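PDB 1G61: translation initiation factor 6 from Methanocaldococcus jannaschii, which binds the 50S ribosomal subunit and prevents it from joining the 30S subunit to form the 70S initiation complex. Local coordinates for residues N96-N104 with E123-S134. Residues are numbered along the deposited sequence; the frame is centred on the assembly and turned at random.
Sequences NVEIIKSKN and ELKDFKKDIEDS
Phe127, the N-cap residue of the helix that follows it, sets its ring against the bend where 96-104 leaves its strand, a wide flat group suited to loop backbone. Ser102 CB sits over one face in a CH-pi contact, 4.2 Å from the ring centroid, Ile100 CG2 meets Phe127 CD2 obliquely at 3.8 Å, and Phe127 CZ lies against the backbone of Lys101 near its O. Ile100 suits its place because it is branched: with CG1 anti to the carbonyl carbon (chi1 -62°), CG2 goes to the ring and CD1 reaches Ile131 CG1, also at 3.8 Å. Leu124 CD2 packs against Ser102 CB, and Leu107 of helix 107-110 adds to this apolar layer. An alanine in place of Phe127 would probably open a gap beside the Lys101 turn and leave Ile100 CG2 and Ser102 CB without their aromatic partner.

Polar bonds fasten both ends. Ser134, small enough to let the backbones come close, gives its OG to Asn96 O at 2.9 Å; Asn96, an amide whose NH2 can reach a carbonyl, returns a nearly straight bond from ND2 to Ser134 O (3.0 Å, 169°), which lies in its amide plane. At the far end Asn104 ND2 meets Glu123 OE1 from above the carboxylate plane, at 3.0 Å, while Asn104 OD1 accepts from the backbone N of Ala106.

Between these two ends, Glu98 OE2 and Asp130 OD2 come within 3.6 Å, a proximity that probably costs some energy. A water donates to Asp130 OD2 and Ile99 O and accepts from Lys101 N, bridging helix to inverse gamma turn.

Helix segment 128-134 runs nearly antiparallel (163°) to edge strand 96-100, their axes 8.9 Å apart at closest approach. Its Lys128 and Glu132 touch Val139 of strand 138-141, so this alpha/beta packing joins successive elements in the ring of the IF6 (pentein) fold.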
loop_
_atom_site.group_PDB
_atom_site.type_symbol
_atom_site.label_atom_id
_atom_site.label_comp_id
_atom_site.label_asym_id
_atom_site.label_seq_id
_atom_site.Cartn_x
_atom_site.Cartn_y
_atom_site.Cartn_z
ATOM N N ASN A 96 8.126 7.909 -11.776
ATOM C CA ASN A 96 8.311 9.268 -11.301
ATOM C C ASN A 96 8.685 9.180 -9.825
ATOM O O ASN A 96 7.767 9.038 -8.999
ATOM C CB ASN A 96 7.025 10.074 -11.480
ATOM C CG ASN A 96 6.560 10.223 -12.907
ATOM O OD1 ASN A 96 7.369 10.430 -13.813
ATOM N ND2 ASN A 96 5.253 10.127 -13.152
ATOM N N VAL A 97 9.975 9.177 -9.471
ATOM C CA VAL A 97 10.371 9.085 -8.067
ATOM C C VAL A 97 10.333 10.495 -7.474
ATOM O O VAL A 97 11.036 11.386 -7.925
ATOM C CB VAL A 97 11.755 8.448 -7.933
ATOM C CG1 VAL A 97 12.175 8.364 -6.462
ATOM C CG2 VAL A 97 11.702 7.069 -8.610
ATOM N N GLU A 98 9.481 10.675 -6.457
ATOM C CA GLU A 98 9.187 12.037 -5.968
ATOM C C GLU A 98 9.310 12.085 -4.468
ATOM O O GLU A 98 8.689 11.239 -3.779
ATOM C CB GLU A 98 7.775 12.434 -6.423
ATOM C CG GLU A 98 7.224 13.674 -5.766
ATOM C CD GLU A 98 7.895 14.974 -6.136
ATOM O OE1 GLU A 98 8.842 14.962 -6.958
ATOM O OE2 GLU A 98 7.479 16.041 -5.616
ATOM N N ILE A 99 10.099 13.012 -3.917
ATOM C CA ILE A 99 10.142 13.224 -2.475
ATOM C C ILE A 99 9.043 14.232 -2.136
ATOM O O ILE A 99 9.021 15.375 -2.639
ATOM C CB ILE A 99 11.530 13.718 -2.039
ATOM C CG1 ILE A 99 12.615 12.672 -2.395
ATOM C CG2 ILE A 99 11.490 14.103 -0.560
ATOM C CD1 ILE A 99 14.038 13.129 -2.120
ATOM N N ILE A 100 8.117 13.779 -1.290
ATOM C CA ILE A 100 7.028 14.614 -0.768
ATOM C C ILE A 100 7.527 15.188 0.554
ATOM O O ILE A 100 7.721 14.443 1.528
ATOM C CB ILE A 100 5.762 13.770 -0.567
ATOM C CG1 ILE A 100 5.228 13.171 -1.879
ATOM C CG2 ILE A 100 4.714 14.606 0.163
ATOM C CD1 ILE A 100 4.784 14.195 -2.916
ATOM N N LYS A 101 7.779 16.506 0.532
ATOM C CA LYS A 101 8.466 17.115 1.660
ATOM C C LYS A 101 7.540 17.552 2.765
ATOM O O LYS A 101 7.624 18.633 3.361
ATOM C CB LYS A 101 9.274 18.324 1.144
ATOM C CG LYS A 101 10.364 17.895 0.179
ATOM C CD LYS A 101 11.147 19.071 -0.387
ATOM C CE LYS A 101 12.111 18.646 -1.480
ATOM N NZ LYS A 101 12.796 19.824 -2.121
ATOM N N SER A 102 6.601 16.695 3.111
ATOM C CA SER A 102 5.680 16.978 4.200
ATOM C C SER A 102 6.303 16.806 5.578
ATOM O O SER A 102 7.199 15.969 5.773
ATOM C CB SER A 102 4.465 16.022 4.016
ATOM O OG SER A 102 4.914 14.651 3.832
ATOM N N LYS A 103 5.794 17.576 6.567
ATOM C CA LYS A 103 6.268 17.392 7.930
ATOM C C LYS A 103 5.867 16.033 8.479
ATOM O O LYS A 103 6.592 15.466 9.282
ATOM C CB LYS A 103 5.764 18.524 8.825
ATOM C CG LYS A 103 6.441 19.881 8.595
ATOM C CD LYS A 103 5.836 21.001 9.417
ATOM C CE LYS A 103 6.522 22.364 9.290
ATOM N NZ LYS A 103 7.793 22.285 10.073
ATOM N N ASN A 104 4.715 15.531 8.048
ATOM C CA ASN A 104 4.289 14.178 8.398
ATOM C C ASN A 104 4.895 13.236 7.365
ATOM O O ASN A 104 4.489 13.265 6.210
ATOM C CB ASN A 104 2.757 14.078 8.419
ATOM C CG ASN A 104 2.285 12.784 9.048
ATOM O OD1 ASN A 104 3.019 11.777 9.057
ATOM N ND2 ASN A 104 1.062 12.745 9.579
ATOM N N GLU A 123 -4.355 16.475 5.535
ATOM C CA GLU A 123 -3.073 17.030 5.996
ATOM C C GLU A 123 -2.110 17.246 4.831
ATOM O O GLU A 123 -1.244 18.126 4.964
ATOM C CB GLU A 123 -2.422 16.085 7.004
ATOM C CG GLU A 123 -1.236 16.662 7.752
ATOM C CD GLU A 123 -0.715 15.797 8.869
ATOM O OE1 GLU A 123 -1.202 14.669 9.035
ATOM O OE2 GLU A 123 0.222 16.236 9.555
ATOM N N LEU A 124 -2.256 16.467 3.765
ATOM C CA LEU A 124 -1.353 16.591 2.625
ATOM C C LEU A 124 -1.916 17.479 1.524
ATOM O O LEU A 124 -1.329 17.444 0.416
ATOM C CB LEU A 124 -1.024 15.213 2.054
ATOM C CG LEU A 124 -0.185 14.312 2.994
ATOM C CD1 LEU A 124 0.059 13.009 2.241
ATOM C CD2 LEU A 124 1.115 14.957 3.465
ATOM N N LYS A 125 -2.965 18.246 1.780
ATOM C CA LYS A 125 -3.587 19.032 0.698
ATOM C C LYS A 125 -2.590 19.866 -0.087
ATOM O O LYS A 125 -2.720 19.985 -1.328
ATOM C CB LYS A 125 -4.719 19.913 1.281
ATOM C CG LYS A 125 -5.144 20.998 0.281
ATOM C CD LYS A 125 -6.399 21.715 0.811
ATOM C CE LYS A 125 -6.871 22.720 -0.219
ATOM N NZ LYS A 125 -5.752 23.161 -1.105
ATOM N N ASP A 126 -1.590 20.461 0.562
ATOM C CA ASP A 126 -0.716 21.368 -0.199
ATOM C C ASP A 126 0.251 20.604 -1.102
ATOM O O ASP A 126 0.963 21.209 -1.908
ATOM C CB ASP A 126 0.033 22.305 0.747
ATOM C CG ASP A 126 -0.898 23.244 1.485
ATOM O OD1 ASP A 126 -1.948 23.638 0.904
ATOM O OD2 ASP A 126 -0.585 23.600 2.618
ATOM N N PHE A 127 0.309 19.285 -1.015
ATOM C CA PHE A 127 1.156 18.416 -1.819
ATOM C C PHE A 127 0.340 17.723 -2.917
ATOM O O PHE A 127 0.881 16.865 -3.634
ATOM C CB PHE A 127 1.898 17.357 -0.977
ATOM C CG PHE A 127 2.865 18.062 -0.023
ATOM C CD1 PHE A 127 2.453 18.454 1.254
ATOM C CD2 PHE A 127 4.162 18.354 -0.420
ATOM C CE1 PHE A 127 3.339 19.113 2.086
ATOM C CE2 PHE A 127 5.046 19.013 0.415
ATOM C CZ PHE A 127 4.605 19.426 1.648
ATOM N N LYS A 128 -0.906 18.126 -3.081
ATOM C CA LYS A 128 -1.735 17.439 -4.060
ATOM C C LYS A 128 -1.137 17.452 -5.464
ATOM O O LYS A 128 -1.144 16.407 -6.126
ATOM C CB LYS A 128 -3.130 18.104 -4.037
ATOM C CG LYS A 128 -4.092 17.463 -5.034
ATOM C CD LYS A 128 -5.489 18.020 -4.774
ATOM C CE LYS A 128 -6.590 17.256 -5.468
ATOM N NZ LYS A 128 -6.606 17.683 -6.890
ATOM N N LYS A 129 -0.637 18.582 -5.958
ATOM C CA LYS A 129 -0.088 18.606 -7.312
ATOM C C LYS A 129 1.114 17.683 -7.420
ATOM O O LYS A 129 1.254 16.968 -8.446
ATOM C CB LYS A 129 0.320 20.039 -7.696
ATOM C CG LYS A 129 0.756 20.101 -9.183
ATOM C CD LYS A 129 0.770 21.561 -9.630
ATOM C CE LYS A 129 1.486 21.738 -10.963
ATOM N NZ LYS A 129 1.291 20.579 -11.888
ATOM N N ASP A 130 2.021 17.708 -6.433
ATOM C CA ASP A 130 3.177 16.801 -6.497
ATOM C C ASP A 130 2.757 15.329 -6.581
ATOM O O ASP A 130 3.371 14.511 -7.258
ATOM C CB ASP A 130 3.992 16.998 -5.211
ATOM C CG ASP A 130 4.861 18.215 -5.181
ATOM O OD1 ASP A 130 5.100 18.875 -6.233
ATOM O OD2 ASP A 130 5.373 18.527 -4.058
ATOM N N ILE A 131 1.716 14.990 -5.813
ATOM C CA ILE A 131 1.218 13.613 -5.745
ATOM C C ILE A 131 0.564 13.292 -7.066
ATOM O O ILE A 131 0.809 12.236 -7.663
ATOM C CB ILE A 131 0.290 13.454 -4.552
ATOM C CG1 ILE A 131 1.092 13.599 -3.247
ATOM C CG2 ILE A 131 -0.441 12.128 -4.539
ATOM C CD1 ILE A 131 0.149 13.743 -2.020
ATOM N N GLU A 132 -0.271 14.196 -7.611
ATOM C CA GLU A 132 -0.866 13.948 -8.929
ATOM C C GLU A 132 0.152 13.749 -10.023
ATOM O O GLU A 132 0.010 12.871 -10.882
ATOM C CB GLU A 132 -1.692 15.196 -9.349
ATOM C CG GLU A 132 -3.000 15.369 -8.650
ATOM C CD GLU A 132 -3.610 16.752 -8.785
ATOM O OE1 GLU A 132 -2.954 17.808 -9.089
ATOM O OE2 GLU A 132 -4.824 16.798 -8.567
ATOM N N ASP A 133 1.185 14.596 -10.021
ATOM C CA ASP A 133 2.178 14.524 -11.104
ATOM C C ASP A 133 2.990 13.247 -11.029
ATOM O O ASP A 133 3.370 12.737 -12.115
ATOM C CB ASP A 133 3.069 15.762 -11.067
ATOM C CG ASP A 133 2.323 17.030 -11.535
ATOM O OD1 ASP A 133 1.159 16.934 -12.001
ATOM O OD2 ASP A 133 2.918 18.100 -11.405
ATOM N N SER A 134 3.267 12.721 -9.836
ATOM C CA SER A 134 4.063 11.530 -9.694
ATOM C C SER A 134 3.218 10.275 -9.930
ATOM O O SER A 134 3.595 9.408 -10.711
ATOM C CB SER A 134 4.711 11.457 -8.294
ATOM O OG SER A 134 5.255 10.144 -8.120
HETATM O O HOH W 1 7.229 17.596 -2.369
#